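Local atomic coordinates of membrane-bound protease PH1510 (Pyrococcus horikoshii, PDB entry 6M4B), a protein that is a membrane-bound serine protease, here its N-terminal protease domain, that cleaves preferentially near hydrophobic or aromatic residues and can degrade casein and a stomatin homolog in vitro. Residues Tyr73-Ala79 / Ala96-Ser102; Ala89-Ile95 / Ser140-Ala144. The protein carries 1 engineered substitution. One frame throughout, in Å; residues are numbered along the deposited sequence.

Interaction 1: Tyr73-Ala79 / Ala96-Ser102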
loop_
_atom_site.group_PDB
_atom_site.type_symbol
_atom_site.label_atom_id
_atom_site.label_comp_id
_atom_site.label_asym_id
_atom_site.label_seq_id
_atom_site.Cartn_x
_atom_site.Cartn_y
_atom_site.Cartn_z
ATOM N N TYR A 73 -5.009 -16.967 -9.316
ATOM C CA TYR A 73 -4.824 -18.324 -9.757
ATOM C C TYR A 73 -3.914 -18.267 -10.957
ATOM O O TYR A 73 -4.307 -17.783 -12.018
ATOM C CB TYR A 73 -6.147 -18.967 -10.122
ATOM C CG TYR A 73 -6.138 -20.445 -10.562
ATOM C CD1 TYR A 73 -5.115 -21.304 -10.207
ATOM C CD2 TYR A 73 -7.190 -20.971 -11.332
ATOM C CE1 TYR A 73 -5.134 -22.636 -10.563
ATOM C CE2 TYR A 73 -7.214 -22.320 -11.717
ATOM C CZ TYR A 73 -6.215 -23.157 -11.303
ATOM O OH TYR A 73 -6.222 -24.506 -11.656
ATOM N N VAL A 74 -2.693 -18.744 -10.758
ATOM C CA VAL A 74 -1.704 -18.742 -11.811
ATOM C C VAL A 74 -2.009 -19.933 -12.737
ATOM O O VAL A 74 -1.821 -21.109 -12.380
ATOM C CB VAL A 74 -0.262 -18.835 -11.273
ATOM C CG1 VAL A 74 0.718 -18.553 -12.430
ATOM C CG2 VAL A 74 -0.051 -17.824 -10.140
ATOM N N TYR A 75 -2.485 -19.603 -13.920
ATOM C CA TYR A 75 -3.203 -20.546 -14.780
ATOM C C TYR A 75 -3.294 -19.932 -16.193
ATOM O O TYR A 75 -3.440 -18.691 -16.299
ATOM C CB TYR A 75 -4.603 -20.770 -14.187
ATOM C CG TYR A 75 -5.502 -21.690 -14.964
ATOM C CD1 TYR A 75 -6.272 -21.205 -16.036
ATOM C CD2 TYR A 75 -5.617 -23.038 -14.619
ATOM C CE1 TYR A 75 -7.117 -22.054 -16.750
ATOM C CE2 TYR A 75 -6.446 -23.904 -15.337
ATOM C CZ TYR A 75 -7.190 -23.396 -16.388
ATOM O OH TYR A 75 -7.999 -24.220 -17.079
ATOM N N PRO A 76 -3.262 -20.774 -17.263
ATOM C CA PRO A 76 -3.224 -22.256 -17.349
ATOM C C PRO A 76 -1.848 -22.786 -17.155
ATOM O O PRO A 76 -0.928 -21.991 -17.037
ATOM C CB PRO A 76 -3.671 -22.549 -18.794
ATOM C CG PRO A 76 -3.268 -21.334 -19.547
ATOM C CD PRO A 76 -3.441 -20.165 -18.600
ATOM N N PRO A 77 -1.681 -24.130 -17.114
ATOM C CA PRO A 77 -0.316 -24.658 -16.968
ATOM C C PRO A 77 0.571 -24.025 -18.055
ATOM O O PRO A 77 0.072 -23.695 -19.124
ATOM C CB PRO A 77 -0.509 -26.174 -17.147
ATOM C CG PRO A 77 -1.879 -26.420 -16.572
ATOM C CD PRO A 77 -2.669 -25.227 -17.109
ATOM N N GLY A 78 1.836 -23.758 -17.730
ATOM C CA GLY A 78 2.697 -22.929 -18.564
ATOM C C GLY A 78 2.707 -21.455 -18.183
ATOM O O GLY A 78 3.666 -20.775 -18.489
ATOM N N ALA A 79 1.637 -20.959 -17.544
ATOM C CA ALA A 79 1.583 -19.566 -17.110
ATOM C C ALA A 79 2.618 -19.192 -16.018
ATOM O O ALA A 79 3.190 -20.037 -15.298
ATOM C CB ALA A 79 0.192 -19.215 -16.622
ATOM N N ALA A 96 -3.471 -19.576 -5.643
ATOM C CA ALA A 96 -3.433 -20.932 -6.162
ATOM C C ALA A 96 -2.561 -20.967 -7.416
ATOM O O ALA A 96 -2.568 -20.016 -8.220
ATOM C CB ALA A 96 -4.838 -21.386 -6.498
ATOM N N MET A 97 -1.841 -22.060 -7.575
ATOM C CA MET A 97 -1.053 -22.306 -8.806
ATOM C C MET A 97 -1.369 -23.672 -9.484
ATOM O O MET A 97 -1.503 -24.674 -8.824
ATOM C CB MET A 97 0.444 -22.204 -8.506
ATOM C CG MET A 97 0.914 -20.791 -8.099
ATOM S SD MET A 97 2.666 -20.786 -7.718
ATOM C CE MET A 97 3.348 -20.819 -9.369
ATOM N N ALA A 98 -1.574 -23.646 -10.786
ATOM C CA ALA A 98 -1.696 -24.886 -11.580
ATOM C C ALA A 98 -0.330 -25.554 -11.703
ATOM O O ALA A 98 0.681 -24.851 -11.663
ATOM C CB ALA A 98 -2.214 -24.571 -12.965
ATOM N N PRO A 99 -0.281 -26.902 -11.792
ATOM C CA PRO A 99 1.046 -27.525 -12.003
ATOM C C PRO A 99 1.617 -27.042 -13.323
ATOM O O PRO A 99 0.838 -26.656 -14.221
ATOM C CB PRO A 99 0.747 -29.023 -12.014
ATOM C CG PRO A 99 -0.533 -29.165 -11.225
ATOM C CD PRO A 99 -1.329 -27.918 -11.578
ATOM N N GLY A 100 2.949 -26.923 -13.366
ATOM C CA GLY A 100 3.674 -26.360 -14.512
ATOM C C GLY A 100 3.701 -24.847 -14.622
ATOM O O GLY A 100 3.941 -24.295 -15.704
ATOM N N THR A 101 3.421 -24.141 -13.519
ATOM C CA THR A 101 3.412 -22.675 -13.558
ATOM C C THR A 101 4.566 -22.169 -12.735
ATOM O O THR A 101 5.290 -22.936 -12.126
ATOM C CB THR A 101 2.084 -22.053 -13.059
ATOM O OG1 THR A 101 1.815 -22.487 -11.723
ATOM C CG2 THR A 101 0.939 -22.402 -13.984
ATOM N N SER A 102 4.740 -20.865 -12.724
ATOM C CA SER A 102 5.911 -20.275 -12.105
ATOM C C SER A 102 5.524 -18.998 -11.335
ATOM O O SER A 102 4.660 -18.230 -11.760
ATOM C CB SER A 102 6.903 -19.928 -13.222
ATOM O OG SER A 102 8.110 -19.522 -12.662
#

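Interaction 2: Ala89-Ile95 / Ser140-Ala144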
loop_
_atom_site.group_PDB
_atom_site.type_symbol
_atom_site.label_atom_id
_atom_site.label_comp_id
_atom_site.label_asym_id
_atom_site.label_seq_id
_atom_site.Cartn_x
_atom_site.Cartn_y
_atom_site.Cartn_z
ATOM N N ALA A 89 -0.235 -11.399 -6.788
ATOM C CA ALA A 89 -0.478 -12.612 -6.046
ATOM C C ALA A 89 -0.276 -12.457 -4.532
ATOM O O ALA A 89 -1.226 -12.738 -3.764
ATOM C CB ALA A 89 0.393 -13.728 -6.561
ATOM N N LEU A 90 0.899 -11.957 -4.097
ATOM C CA LEU A 90 1.141 -11.735 -2.663
ATOM C C LEU A 90 0.198 -10.770 -1.991
ATOM O O LEU A 90 -0.024 -10.860 -0.774
ATOM C CB LEU A 90 2.582 -11.341 -2.385
ATOM C CG LEU A 90 3.600 -12.381 -2.769
ATOM C CD1 LEU A 90 4.984 -11.771 -2.724
ATOM C CD2 LEU A 90 3.512 -13.570 -1.815
ATOM N N GLY A 91 -0.402 -9.872 -2.756
ATOM C CA GLY A 91 -1.365 -8.921 -2.222
ATOM C C GLY A 91 -2.779 -9.428 -2.095
ATOM O O GLY A 91 -3.661 -8.701 -1.632
ATOM N N SER A 92 -3.001 -10.685 -2.421
ATOM C CA SER A 92 -4.345 -11.211 -2.592
ATOM C C SER A 92 -4.730 -12.114 -1.436
ATOM O O SER A 92 -3.894 -12.541 -0.624
ATOM C CB SER A 92 -4.441 -11.977 -3.925
ATOM O OG SER A 92 -3.969 -13.319 -3.786
ATOM N N HIS A 93 -6.026 -12.400 -1.373
ATOM C CA HIS A 93 -6.614 -13.158 -0.280
ATOM C C HIS A 93 -6.206 -14.614 -0.243
ATOM O O HIS A 93 -6.235 -15.229 0.807
ATOM C CB HIS A 93 -8.130 -13.023 -0.348
ATOM C CG HIS A 93 -8.601 -11.629 -0.157
ATOM N ND1 HIS A 93 -8.727 -10.739 -1.197
ATOM C CD2 HIS A 93 -8.970 -10.954 0.964
ATOM C CE1 HIS A 93 -9.149 -9.572 -0.732
ATOM N NE2 HIS A 93 -9.292 -9.679 0.577
ATOM N N LEU A 94 -5.898 -15.171 -1.416
ATOM C CA LEU A 94 -5.526 -16.555 -1.553
ATOM C C LEU A 94 -4.800 -16.736 -2.888
ATOM O O LEU A 94 -5.191 -16.124 -3.874
ATOM C CB LEU A 94 -6.771 -17.451 -1.534
ATOM C CG LEU A 94 -6.527 -18.915 -1.131
ATOM C CD1 LEU A 94 -6.366 -18.951 0.356
ATOM C CD2 LEU A 94 -7.681 -19.851 -1.494
ATOM N N ILE A 95 -3.749 -17.550 -2.911
ATOM C CA ILE A 95 -3.035 -17.798 -4.132
ATOM C C ILE A 95 -3.134 -19.268 -4.409
ATOM O O ILE A 95 -2.836 -20.081 -3.536
ATOM C CB ILE A 95 -1.528 -17.411 -4.052
ATOM C CG1 ILE A 95 -1.338 -15.940 -3.635
ATOM C CG2 ILE A 95 -0.878 -17.617 -5.401
ATOM C CD1 ILE A 95 0.060 -15.661 -3.091
ATOM N N SER A 140 -0.025 -10.975 4.770
ATOM C CA SER A 140 -0.779 -12.166 4.453
ATOM C C SER A 140 -0.264 -13.447 5.113
ATOM O O SER A 140 -0.694 -14.534 4.736
ATOM C CB SER A 140 -0.780 -12.332 2.938
ATOM O OG SER A 140 0.523 -12.471 2.418
ATOM N N GLY A 141 0.658 -13.346 6.086
ATOM C CA GLY A 141 1.177 -14.550 6.744
ATOM C C GLY A 141 2.005 -15.432 5.821
ATOM O O GLY A 141 2.254 -16.545 6.132
ATOM N N ARG A 142 2.494 -14.912 4.710
ATOM C CA ARG A 142 3.262 -15.673 3.780
ATOM C C ARG A 142 4.766 -15.446 4.015
ATOM O O ARG A 142 5.167 -14.550 4.717
ATOM C CB ARG A 142 2.846 -15.283 2.343
ATOM C CG ARG A 142 1.420 -15.742 1.992
ATOM C CD ARG A 142 0.972 -15.162 0.669
ATOM N NE ARG A 142 -0.388 -15.540 0.402
ATOM C CZ ARG A 142 -1.401 -14.742 0.064
ATOM N NH1 ARG A 142 -1.277 -13.428 -0.064
ATOM N NH2 ARG A 142 -2.580 -15.294 -0.169
ATOM N N ASN A 143 5.598 -16.254 3.396
ATOM C CA ASN A 143 7.044 -16.236 3.693
ATOM C C ASN A 143 7.795 -14.958 3.144
ATOM O O ASN A 143 7.991 -14.806 1.972
ATOM C CB ASN A 143 7.646 -17.537 3.143
ATOM C CG ASN A 143 9.058 -17.762 3.618
ATOM O OD1 ASN A 143 9.810 -16.806 3.751
ATOM N ND2 ASN A 143 9.469 -19.021 3.716
ATOM N N ALA A 144 8.125 -14.046 4.026
ATOM C CA ALA A 144 8.765 -12.779 3.657
ATOM C C ALA A 144 10.262 -12.920 3.294
ATOM O O ALA A 144 10.753 -12.162 2.473
ATOM C CB ALA A 144 8.610 -11.790 4.801
#

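Interaction 1: Tyr73-Ala79 / Ala96-Ser102
Tyr73 and Val74 run parallel to Ala96 and Met97 as neighbouring strands, with Val74 N donating to Ala96 O at 2.8 Å and Val74 O accepting from Ala98 N at 3.0 Å in a nearly straight bond (173° at the hydrogen). On one face of the sheet the Tyr73 ring, its CG anti to the backbone N (chi1 -178°), lies along the second strand: CD1 rests 3.7 Å from Ala96 CB, a methyl small enough to admit the ring, while Ala96 O meets the ring edge in plane. The hydroxyl goes on to bond Ala172 O. On the other face Val74 and Met97 lie side by side, Val74 CG2 against Met97 CG; Met97 also packs on helix 159-164, and Val74 on Ala81. This pairing of strands 70-74 and 94-97 belongs to the parallel sheet of the ClpP/crotonase fold; beyond their ends both segments enter type II beta turns, Pro76 to Ala79 and Ala98 to Thr101. Gly78 and Gly100 suit the positive phi of these turns, and Gly78 N reaches Gly100 O from above the carbonyl plane. Thr101 OG1, between backbone N and carbonyl carbon (chi1 58°), bonds Ala98 O in its carbonyl plane at 2.6 Å, whereas CG2 sits 3.4 Å from Val74 O. A weak bond from Ser102 N to Ala79 O leads into strands 80-82 and 102-104 of a second sheet.

Interaction 2: Ala89-Ile95 / Ser140-Ala144
Ser92 O is gripped end-on by both terminal nitrogens of Arg142, NH1 at 2.8 Å and NH2 at 3.1 Å, with the oxygen almost in the guanidinium plane. The NH1 bond lies 16° from the carbonyl plane of Ser92, while NH2 comes from above it. Leu90 O also lies in the guanidinium plane, 2.9 Å from NH1, but on its NE side, away from Ser92 O. The side chain, extended from CG to NE (chi3 -177°), is long enough to carry its charge from the loop into this buried turn. Ile95 CD1 covers one guanidinium face, 3.5 Å above its plane, and Leu90 CD2 packs on Arg142 CD, both bearing on the arm from neighbouring directions. A salt bridge from NH2 to Glu169, which also accepts from Ile95 N, probably balances the buried charge. A leucine in place of Arg142 would probably leave Ser92 O without its two donors and Glu169 without its positive partner, though still bonded to Ile95 N. Gly141, at positive phi, completes the Schellman motif closing helix 123-139, and Asn143 N-caps helix 144-152; from the junction between these helices Arg142 reaches the turn that joins helix 84-90 to strand 94-97.

The two contacts lie about 16 Å apart between centres and share strand 94-97, which interaction 2 meets at its start and interaction 1 at its end. Along the chain their segments alternate: 73-79, 89-95, 96-102, then 140-144, with 89-95 running directly into 96-102. Helix 84-90, between strands 70-74 and 94-97, makes this a beta-alpha-beta crossover of the parallel sheet. Interaction 1 joins those strands and the turns beyond them, whereas interaction 2 ties the helix-to-strand turn to the junction of helices 123-139 and 144-152. The side chains of Ser102 (interaction 1) and Leu90 (interaction 2) lie about 10 and 11 Å from that of Ala83, the engineered nucleophile position, so both contacts neighbour the active site without forming it.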